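Local coordinates for protein fanconi-associated nuclease 1 homolog (Pseudomonas aeruginosa, PDB 5Y7Q) that belongs to the Fanconi-associated nuclease 1 family and combines a largely helical body with a VRR-NUC domain, at residues A[307-319]-A[331-344]. Numbering follows the deposited sequence.
Sequences SHPGARLRAIRSL and LAREASCAPESDAE. With nucleotides of chain D.
Leu331 enters the contact as a knob in a hole formed by Arg312, Ala315, Ile316 and Leu319, where helices 311-321 and 325-337 pack as an antiparallel alpha-hairpin. The two short axes pass 10.1 Å apart, with N-to-C directions 157° apart. With CG anti to the backbone N (chi1 -173°), Leu331 lies across Ile316, its CG 3.6 Å from Ile316 CG1, while CD2 reaches Ala315 CB and Leu319 CD1. At the next residue, Ala332, the methyl and backbone meet Ile316 CG2 and CD1, and Leu351 of helix 342-358 also touches Ile316. The first helix has business elsewhere too: Arg317 NE donates to OP1 of DA3 of chain D at 3.0 Å, nearly in the guanidinium plane, and Glu320 pairs with its NH1.

Ala335 is where the apolar packing gives way to charge. Its methyl meets the aliphatic CD of Arg312, and its CA sits 3.3 Å above one face of the guanidinium, offset toward the rim. The Arg312 chain bends at chi3 (-112°), which lays this flat group against Ala335. Farther along, Ala338 O lies in the guanidinium plane, at its edge. Glu340 comes over the opposite face, OE2 4.2 Å above its centre; no N-H points at that oxygen, which probably acts through charge alone. Ser341 N-caps helix 342-358, taking a bond from Glu344 N on its OG. Glu344, buried, crosses Arg312 at about a right angle and makes the salt bridge from OE2 to NH1, modelled too short to trust its exact length. That same OE2 also accepts Glu340 N at 3.2 Å, met from above the carboxylate plane.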
ATOM      1  N   SER A 307     -13.457   1.589 -13.717  1.00 79.10           N
ATOM      2  CA  SER A 307     -12.700   2.749 -14.187  1.00 78.16           C
ATOM      3  C   SER A 307     -11.273   2.765 -13.646  1.00 69.20           C
ATOM      4  O   SER A 307     -10.561   3.763 -13.816  1.00 65.90           O
ATOM      5  CB  SER A 307     -13.423   4.058 -13.827  1.00 80.94           C
ATOM      6  OG  SER A 307     -13.520   4.253 -12.425  1.00 82.09           O
ATOM      7  N   HIS A 308     -10.864   1.697 -12.972  1.00 69.35           N
ATOM      8  CA  HIS A 308      -9.507   1.570 -12.461  1.00 76.85           C
ATOM      9  C   HIS A 308      -8.489   1.811 -13.578  1.00 83.42           C
ATOM     10  O   HIS A 308      -8.718   1.407 -14.727  1.00 87.26           O
ATOM     11  CB  HIS A 308      -9.327   0.173 -11.858  1.00 81.34           C
ATOM     12  CG  HIS A 308      -8.050  -0.009 -11.102  1.00 84.14           C
ATOM     13  ND1 HIS A 308      -7.900   0.391  -9.792  1.00 83.30           N
ATOM     14  CD2 HIS A 308      -6.866  -0.552 -11.470  1.00 83.06           C
ATOM     15  CE1 HIS A 308      -6.674   0.106  -9.388  1.00 84.90           C
ATOM     16  NE2 HIS A 308      -6.026  -0.465 -10.388  1.00 81.59           N
ATOM     17  N   PRO A 309      -7.366   2.460 -13.291  1.00 84.06           N
ATOM     18  CA  PRO A 309      -6.410   2.772 -14.365  1.00 84.95           C
ATOM     19  C   PRO A 309      -5.820   1.500 -14.966  1.00 76.43           C
ATOM     20  O   PRO A 309      -5.394   0.593 -14.248  1.00 77.41           O
ATOM     21  CB  PRO A 309      -5.352   3.621 -13.650  1.00 80.97           C
ATOM     22  CG  PRO A 309      -5.442   3.193 -12.234  1.00 80.26           C
ATOM     23  CD  PRO A 309      -6.894   2.927 -11.980  1.00 77.23           C
ATOM     24  N   GLY A 310      -5.811   1.425 -16.298  1.00 70.22           N
ATOM     25  CA  GLY A 310      -5.338   0.230 -16.977  1.00 62.24           C
ATOM     26  C   GLY A 310      -6.369  -0.869 -17.173  1.00 62.33           C
ATOM     27  O   GLY A 310      -6.042  -1.892 -17.786  1.00 60.52           O
ATOM     28  N   ALA A 311      -7.612  -0.677 -16.704  1.00 59.72           N
ATOM     29  CA  ALA A 311      -8.645  -1.700 -16.822  1.00 56.21           C
ATOM     30  C   ALA A 311      -9.185  -1.843 -18.243  1.00 61.62           C
ATOM     31  O   ALA A 311      -9.406  -2.965 -18.706  1.00 55.74           O
ATOM     32  CB  ALA A 311      -9.795  -1.400 -15.858  1.00 62.63           C
ATOM     33  N   ARG A 312      -9.456  -0.734 -18.936  1.00 58.64           N
ATOM     34  CA  ARG A 312      -9.942  -0.825 -20.313  1.00 54.77           C
ATOM     35  C   ARG A 312      -9.025  -1.695 -21.166  1.00 59.25           C
ATOM     36  O   ARG A 312      -9.483  -2.572 -21.912  1.00 59.50           O
ATOM     37  CB  ARG A 312     -10.050   0.574 -20.907  1.00 57.05           C
ATOM     38  CG  ARG A 312     -10.958   0.701 -22.101  1.00 60.52           C
ATOM     39  CD  ARG A 312     -10.482   1.882 -22.899  1.00 68.35           C
ATOM     40  NE  ARG A 312     -11.383   3.033 -22.929  1.00 70.06           N
ATOM     41  CZ  ARG A 312     -10.989   4.295 -23.110  1.00 65.31           C
ATOM     42  NH1 ARG A 312      -9.708   4.599 -23.254  1.00 55.11           N
ATOM     43  NH2 ARG A 312     -11.887   5.268 -23.127  1.00 79.96           N
ATOM     44  N   LEU A 313      -7.720  -1.465 -21.051  1.00 69.46           N
ATOM     45  CA  LEU A 313      -6.733  -2.288 -21.743  1.00 65.51           C
ATOM     46  C   LEU A 313      -6.913  -3.762 -21.413  1.00 62.91           C
ATOM     47  O   LEU A 313      -6.927  -4.618 -22.308  1.00 62.01           O
ATOM     48  CB  LEU A 313      -5.341  -1.822 -21.342  1.00 64.43           C
ATOM     49  CG  LEU A 313      -4.261  -1.705 -22.378  1.00 61.39           C
ATOM     50  CD1 LEU A 313      -4.880  -1.344 -23.671  1.00 58.48           C
ATOM     51  CD2 LEU A 313      -3.321  -0.609 -21.893  1.00 71.17           C
ATOM     52  N   ARG A 314      -7.037  -4.081 -20.121  1.00 60.89           N
ATOM     53  CA  ARG A 314      -7.221  -5.475 -19.738  1.00 57.22           C
ATOM     54  C   ARG A 314      -8.524  -6.044 -20.300  1.00 62.99           C
ATOM     55  O   ARG A 314      -8.619  -7.248 -20.545  1.00 72.66           O
ATOM     56  CB  ARG A 314      -7.179  -5.625 -18.215  1.00 61.66           C
ATOM     57  CG  ARG A 314      -5.942  -5.063 -17.495  1.00 68.25           C
ATOM     58  CD  ARG A 314      -4.623  -5.525 -18.113  1.00 84.60           C
ATOM     59  NE  ARG A 314      -4.620  -6.935 -18.505  1.00 91.25           N
ATOM     60  CZ  ARG A 314      -3.763  -7.466 -19.378  1.00 92.76           C
ATOM     61  NH1 ARG A 314      -2.829  -6.702 -19.964  1.00 84.09           N
ATOM     62  NH2 ARG A 314      -3.851  -8.761 -19.669  1.00 94.48           N
ATOM     63  N   ALA A 315      -9.532  -5.207 -20.529  1.00 53.48           N
ATOM     64  CA  ALA A 315     -10.757  -5.716 -21.128  1.00 57.00           C
ATOM     65  C   ALA A 315     -10.554  -6.029 -22.612  1.00 60.47           C
ATOM     66  O   ALA A 315     -10.988  -7.084 -23.095  1.00 56.40           O
ATOM     67  CB  ALA A 315     -11.905  -4.723 -20.913  1.00 52.78           C
ATOM     68  N   ILE A 316      -9.904  -5.123 -23.362  1.00 54.42           N
ATOM     69  CA  ILE A 316      -9.576  -5.435 -24.760  1.00 53.81           C
ATOM     70  C   ILE A 316      -8.800  -6.743 -24.835  1.00 55.12           C
ATOM     71  O   ILE A 316      -9.163  -7.676 -25.568  1.00 54.91           O
ATOM     72  CB  ILE A 316      -8.778  -4.290 -25.411  1.00 51.04           C
ATOM     73  CG1 ILE A 316      -9.570  -2.990 -25.366  1.00 51.77           C
ATOM     74  CG2 ILE A 316      -8.429  -4.643 -26.836  1.00 51.32           C
ATOM     75  CD1 ILE A 316      -8.713  -1.762 -25.334  1.00 54.51           C
ATOM     76  N   ARG A 317      -7.726  -6.836 -24.054  1.00 57.16           N
ATOM     77  CA  ARG A 317      -6.910  -8.039 -24.095  1.00 65.51           C
ATOM     78  C   ARG A 317      -7.711  -9.273 -23.691  1.00 72.60           C
ATOM     79  O   ARG A 317      -7.498 -10.351 -24.257  1.00 85.17           O
ATOM     80  CB  ARG A 317      -5.679  -7.857 -23.206  1.00 73.17           C
ATOM     81  CG  ARG A 317      -4.784  -9.082 -23.115  1.00 90.47           C
ATOM     82  CD  ARG A 317      -4.314  -9.598 -24.483  1.00 98.62           C
ATOM     83  NE  ARG A 317      -3.583 -10.863 -24.355  1.00105.80           N
ATOM     84  CZ  ARG A 317      -3.273 -11.664 -25.373  1.00107.20           C
ATOM     85  NH1 ARG A 317      -3.622 -11.336 -26.608  1.00109.45           N
ATOM     86  NH2 ARG A 317      -2.613 -12.796 -25.158  1.00105.43           N
ATOM     87  N   SER A 318      -8.655  -9.146 -22.747  1.00 66.94           N
ATOM     88  CA  SER A 318      -9.470 -10.305 -22.389  1.00 65.96           C
ATOM     89  C   SER A 318     -10.381 -10.721 -23.535  1.00 61.24           C
ATOM     90  O   SER A 318     -10.507 -11.915 -23.823  1.00 57.97           O
ATOM     91  CB  SER A 318     -10.302 -10.029 -21.141  1.00 75.48           C
ATOM     92  OG  SER A 318      -9.500 -10.065 -19.978  1.00 80.55           O
ATOM     93  N   LEU A 319     -11.034  -9.760 -24.195  1.00 54.93           N
ATOM     94  CA  LEU A 319     -11.849 -10.112 -25.351  1.00 60.44           C
ATOM     95  C   LEU A 319     -11.008 -10.839 -26.389  1.00 67.56           C
ATOM     96  O   LEU A 319     -11.402 -11.905 -26.891  1.00 63.61           O
ATOM     97  CB  LEU A 319     -12.506  -8.870 -25.945  1.00 53.17           C
ATOM     98  CG  LEU A 319     -13.681  -8.267 -25.163  1.00 55.95           C
ATOM     99  CD1 LEU A 319     -13.864  -6.776 -25.431  1.00 51.24           C
ATOM    100  CD2 LEU A 319     -14.988  -9.037 -25.410  1.00 53.04           C
ATOM    101  N   LEU A 331     -13.639  -1.815 -29.063  1.00 49.36           N
ATOM    102  CA  LEU A 331     -13.208  -1.173 -27.837  1.00 52.60           C
ATOM    103  C   LEU A 331     -11.855  -0.515 -28.031  1.00 59.04           C
ATOM    104  O   LEU A 331     -11.628   0.604 -27.565  1.00 50.02           O
ATOM    105  CB  LEU A 331     -13.173  -2.200 -26.706  1.00 52.86           C
ATOM    106  CG  LEU A 331     -12.900  -1.640 -25.315  1.00 54.05           C
ATOM    107  CD1 LEU A 331     -13.761  -0.404 -25.037  1.00 49.61           C
ATOM    108  CD2 LEU A 331     -13.147  -2.722 -24.298  1.00 58.77           C
ATOM    109  N   ALA A 332     -10.956  -1.179 -28.746  1.00 50.16           N
ATOM    110  CA  ALA A 332      -9.659  -0.576 -29.024  1.00 58.25           C
ATOM    111  C   ALA A 332      -9.794   0.727 -29.815  1.00 58.17           C
ATOM    112  O   ALA A 332      -9.055   1.691 -29.574  1.00 59.11           O
ATOM    113  CB  ALA A 332      -8.775  -1.576 -29.769  1.00 58.69           C
ATOM    114  N   ARG A 333     -10.725   0.790 -30.766  1.00 54.55           N
ATOM    115  CA  ARG A 333     -10.864   2.041 -31.508  1.00 60.22           C
ATOM    116  C   ARG A 333     -11.460   3.129 -30.625  1.00 66.08           C
ATOM    117  O   ARG A 333     -11.003   4.289 -30.651  1.00 63.53           O
ATOM    118  CB  ARG A 333     -11.712   1.832 -32.753  1.00 52.95           C
ATOM    119  CG  ARG A 333     -10.965   1.298 -33.934  1.00 54.18           C
ATOM    120  CD  ARG A 333     -11.761   1.533 -35.206  1.00 66.92           C
ATOM    121  NE  ARG A 333     -12.480   2.804 -35.170  1.00 81.28           N
ATOM    122  CZ  ARG A 333     -11.948   3.970 -35.527  1.00 88.42           C
ATOM    123  NH1 ARG A 333     -10.677   4.004 -35.950  1.00 86.58           N
ATOM    124  NH2 ARG A 333     -12.681   5.089 -35.454  1.00 81.52           N
ATOM    125  N   GLU A 334     -12.478   2.757 -29.837  1.00 67.46           N
ATOM    126  CA  GLU A 334     -13.030   3.629 -28.806  1.00 62.97           C
ATOM    127  C   GLU A 334     -11.918   4.205 -27.942  1.00 62.43           C
ATOM    128  O   GLU A 334     -11.784   5.425 -27.802  1.00 66.25           O
ATOM    129  CB  GLU A 334     -14.026   2.820 -27.971  1.00 68.57           C
ATOM    130  CG  GLU A 334     -14.885   3.560 -26.977  1.00 80.62           C
ATOM    131  CD  GLU A 334     -15.834   2.595 -26.262  1.00 93.95           C
ATOM    132  OE1 GLU A 334     -16.239   1.597 -26.913  1.00 93.50           O
ATOM    133  OE2 GLU A 334     -16.147   2.811 -25.060  1.00 95.45           O
ATOM    134  N   ALA A 335     -11.071   3.334 -27.403  1.00 55.02           N
ATOM    135  CA  ALA A 335     -10.029   3.776 -26.497  1.00 55.68           C
ATOM    136  C   ALA A 335      -9.046   4.703 -27.185  1.00 67.55           C
ATOM    137  O   ALA A 335      -8.622   5.705 -26.600  1.00 78.97           O
ATOM    138  CB  ALA A 335      -9.297   2.572 -25.932  1.00 51.43           C
ATOM    139  N   SER A 336      -8.646   4.378 -28.417  1.00 75.96           N
ATOM    140  CA  SER A 336      -7.650   5.198 -29.099  1.00 78.18           C
ATOM    141  C   SER A 336      -8.195   6.563 -29.481  1.00 82.45           C
ATOM    142  O   SER A 336      -7.403   7.486 -29.682  1.00 85.70           O
ATOM    143  CB  SER A 336      -7.113   4.485 -30.345  1.00 73.50           C
ATOM    144  OG  SER A 336      -8.102   4.409 -31.357  1.00 78.31           O
ATOM    145  N   CYS A 337      -9.522   6.719 -29.576  1.00 92.66           N
ATOM    146  CA  CYS A 337     -10.085   8.059 -29.755  1.00 94.88           C
ATOM    147  C   CYS A 337      -9.706   8.996 -28.603  1.00 92.26           C
ATOM    148  O   CYS A 337      -9.427  10.178 -28.828  1.00 98.79           O
ATOM    149  CB  CYS A 337     -11.611   7.994 -29.905  1.00 97.52           C
ATOM    150  SG  CYS A 337     -12.249   7.140 -31.393  1.00103.69           S
ATOM    151  N   ALA A 338      -9.726   8.510 -27.360  1.00 82.75           N
ATOM    152  CA  ALA A 338      -9.403   9.343 -26.197  1.00 82.62           C
ATOM    153  C   ALA A 338      -8.696   8.536 -25.110  1.00 77.60           C
ATOM    154  O   ALA A 338      -9.309   8.134 -24.114  1.00 80.21           O
ATOM    155  CB  ALA A 338     -10.663  10.009 -25.646  1.00 89.98           C
ATOM    156  N   PRO A 339      -7.387   8.312 -25.248  1.00 72.52           N
ATOM    157  CA  PRO A 339      -6.682   7.441 -24.290  1.00 72.97           C
ATOM    158  C   PRO A 339      -6.687   7.990 -22.869  1.00 74.70           C
ATOM    159  O   PRO A 339      -6.754   9.199 -22.641  1.00 73.94           O
ATOM    160  CB  PRO A 339      -5.253   7.373 -24.842  1.00 70.49           C
ATOM    161  CG  PRO A 339      -5.333   7.900 -26.239  1.00 70.35           C
ATOM    162  CD  PRO A 339      -6.483   8.857 -26.270  1.00 70.58           C
ATOM    163  N   GLU A 340      -6.608   7.063 -21.908  1.00 72.33           N
ATOM    164  CA  GLU A 340      -6.630   7.402 -20.492  1.00 73.45           C
ATOM    165  C   GLU A 340      -5.277   7.881 -19.994  1.00 73.38           C
ATOM    166  O   GLU A 340      -5.215   8.711 -19.081  1.00 75.58           O
ATOM    167  CB  GLU A 340      -7.063   6.186 -19.664  1.00 87.58           C
ATOM    168  CG  GLU A 340      -8.518   5.747 -19.855  1.00 96.71           C
ATOM    169  CD  GLU A 340      -8.919   4.527 -19.006  1.00 99.28           C
ATOM    170  OE1 GLU A 340      -8.033   3.866 -18.394  1.00 93.16           O
ATOM    171  OE2 GLU A 340     -10.142   4.241 -18.968  1.00 99.58           O
ATOM    172  N   SER A 341      -4.195   7.360 -20.562  1.00 72.88           N
ATOM    173  CA  SER A 341      -2.851   7.598 -20.059  1.00 69.61           C
ATOM    174  C   SER A 341      -1.869   7.328 -21.184  1.00 81.17           C
ATOM    175  O   SER A 341      -2.242   6.861 -22.265  1.00 82.68           O
ATOM    176  CB  SER A 341      -2.547   6.700 -18.861  1.00 62.80           C
ATOM    177  OG  SER A 341      -2.758   5.338 -19.195  1.00 59.94           O
ATOM    178  N   ASP A 342      -0.590   7.590 -20.909  1.00 84.56           N
ATOM    179  CA  ASP A 342       0.428   7.216 -21.880  1.00 82.59           C
ATOM    180  C   ASP A 342       0.614   5.711 -21.905  1.00 71.95           C
ATOM    181  O   ASP A 342       0.868   5.138 -22.973  1.00 67.27           O
ATOM    182  CB  ASP A 342       1.744   7.930 -21.575  1.00 99.32           C
ATOM    183  CG  ASP A 342       1.714   9.404 -21.979  1.00112.85           C
ATOM    184  OD1 ASP A 342       2.542  10.195 -21.462  1.00115.11           O
ATOM    185  OD2 ASP A 342       0.850   9.769 -22.812  1.00114.69           O
ATOM    186  N   ALA A 343       0.446   5.056 -20.751  1.00 71.03           N
ATOM    187  CA  ALA A 343       0.466   3.595 -20.714  1.00 67.16           C
ATOM    188  C   ALA A 343      -0.583   3.011 -21.643  1.00 62.95           C
ATOM    189  O   ALA A 343      -0.345   1.997 -22.317  1.00 67.44           O
ATOM    190  CB  ALA A 343       0.243   3.097 -19.291  1.00 56.33           C
ATOM    191  N   GLU A 344      -1.743   3.651 -21.711  1.00 60.28           N
ATOM    192  CA  GLU A 344      -2.792   3.117 -22.553  1.00 59.53           C
ATOM    193  C   GLU A 344      -2.470   3.349 -24.020  1.00 58.11           C
ATOM    194  O   GLU A 344      -2.686   2.457 -24.844  1.00 62.78           O
ATOM    195  CB  GLU A 344      -4.140   3.715 -22.147  1.00 62.88           C
ATOM    196  CG  GLU A 344      -5.306   3.138 -22.923  1.00 71.98           C
ATOM    197  CD  GLU A 344      -6.615   3.157 -22.154  1.00 87.33           C
ATOM    198  OE1 GLU A 344      -6.769   2.324 -21.219  1.00110.47           O
ATOM    199  OE2 GLU A 344      -7.483   3.996 -22.494  1.00 83.86           O
TER
ATOM    200  P    DA D   3      -0.818 -12.011 -21.706  1.00147.18           P
ATOM    201  OP1  DA D   3      -2.272 -12.037 -21.954  1.00149.50           O
ATOM    202  OP2  DA D   3      -0.269 -10.819 -21.025  1.00135.53           O
ATOM    203  O5'  DA D   3      -0.381 -13.318 -20.879  1.00144.46           O
ATOM    204  C5'  DA D   3      -0.698 -14.618 -21.388  1.00143.40           C
ATOM    205  C4'  DA D   3      -0.348 -15.732 -20.409  1.00145.45           C
ATOM    206  O4'  DA D   3       1.047 -15.682 -20.069  1.00142.89           O
ATOM    207  C3'  DA D   3      -1.052 -15.697 -19.074  1.00153.88           C
ATOM    208  O3'  DA D   3      -1.005 -17.004 -18.527  1.00159.09           O
ATOM    209  C2'  DA D   3      -0.167 -14.731 -18.288  1.00148.89           C
ATOM    210  C1'  DA D   3       1.203 -15.199 -18.743  1.00145.21           C
ATOM    211  N9   DA D   3       2.219 -14.179 -18.822  1.00144.60           N
ATOM    212  C8   DA D   3       2.141 -12.975 -19.462  1.00137.54           C
ATOM    213  N7   DA D   3       3.256 -12.290 -19.425  1.00135.08           N
ATOM    214  C5   DA D   3       4.132 -13.122 -18.744  1.00136.36           C
ATOM    215  C6   DA D   3       5.478 -12.982 -18.375  1.00135.38           C
ATOM    216  N6   DA D   3       6.201 -11.899 -18.665  1.00135.26           N
ATOM    217  N1   DA D   3       6.055 -14.004 -17.695  1.00138.39           N
ATOM    218  C2   DA D   3       5.322 -15.088 -17.413  1.00141.95           C
ATOM    219  N3   DA D   3       4.049 -15.330 -17.707  1.00149.17           N
ATOM    220  C4   DA D   3       3.509 -14.296 -18.383  1.00146.84           C
ATOM    221  P    DA D   2       1.935  -8.002 -25.974  1.00145.51           P
ATOM    222  OP1  DA D   2       0.534  -7.529 -25.971  1.00145.36           O
ATOM    223  OP2  DA D   2       2.948  -7.154 -25.313  1.00146.22           O
ATOM    224  O5'  DA D   2       2.011  -9.449 -25.296  1.00139.17           O
ATOM    225  C5'  DA D   2       1.542 -10.611 -25.996  1.00133.67           C
ATOM    226  C4'  DA D   2       1.310 -11.742 -25.025  1.00133.26           C
ATOM    227  O4'  DA D   2       2.583 -12.362 -24.703  1.00132.62           O
ATOM    228  C3'  DA D   2       0.725 -11.280 -23.689  1.00142.93           C
ATOM    229  O3'  DA D   2      -0.157 -12.238 -23.157  1.00146.72           O
ATOM    230  C2'  DA D   2       1.953 -11.148 -22.821  1.00144.34           C
ATOM    231  C1'  DA D   2       2.776 -12.310 -23.304  1.00141.50           C
ATOM    232  N9   DA D   2       4.169 -12.097 -22.998  1.00141.61           N
ATOM    233  C8   DA D   2       4.905 -10.975 -23.255  1.00136.22           C
ATOM    234  N7   DA D   2       6.133 -11.041 -22.814  1.00136.78           N
ATOM    235  C5   DA D   2       6.192 -12.279 -22.203  1.00141.81           C
ATOM    236  C6   DA D   2       7.223 -12.954 -21.542  1.00143.14           C
ATOM    237  N6   DA D   2       8.443 -12.448 -21.381  1.00140.32           N
ATOM    238  N1   DA D   2       6.954 -14.176 -21.052  1.00148.02           N
ATOM    239  C2   DA D   2       5.728 -14.686 -21.217  1.00150.96           C
ATOM    240  N3   DA D   2       4.677 -14.146 -21.821  1.00149.21           N
ATOM    241  C4   DA D   2       4.982 -12.932 -22.296  1.00144.24           C
TER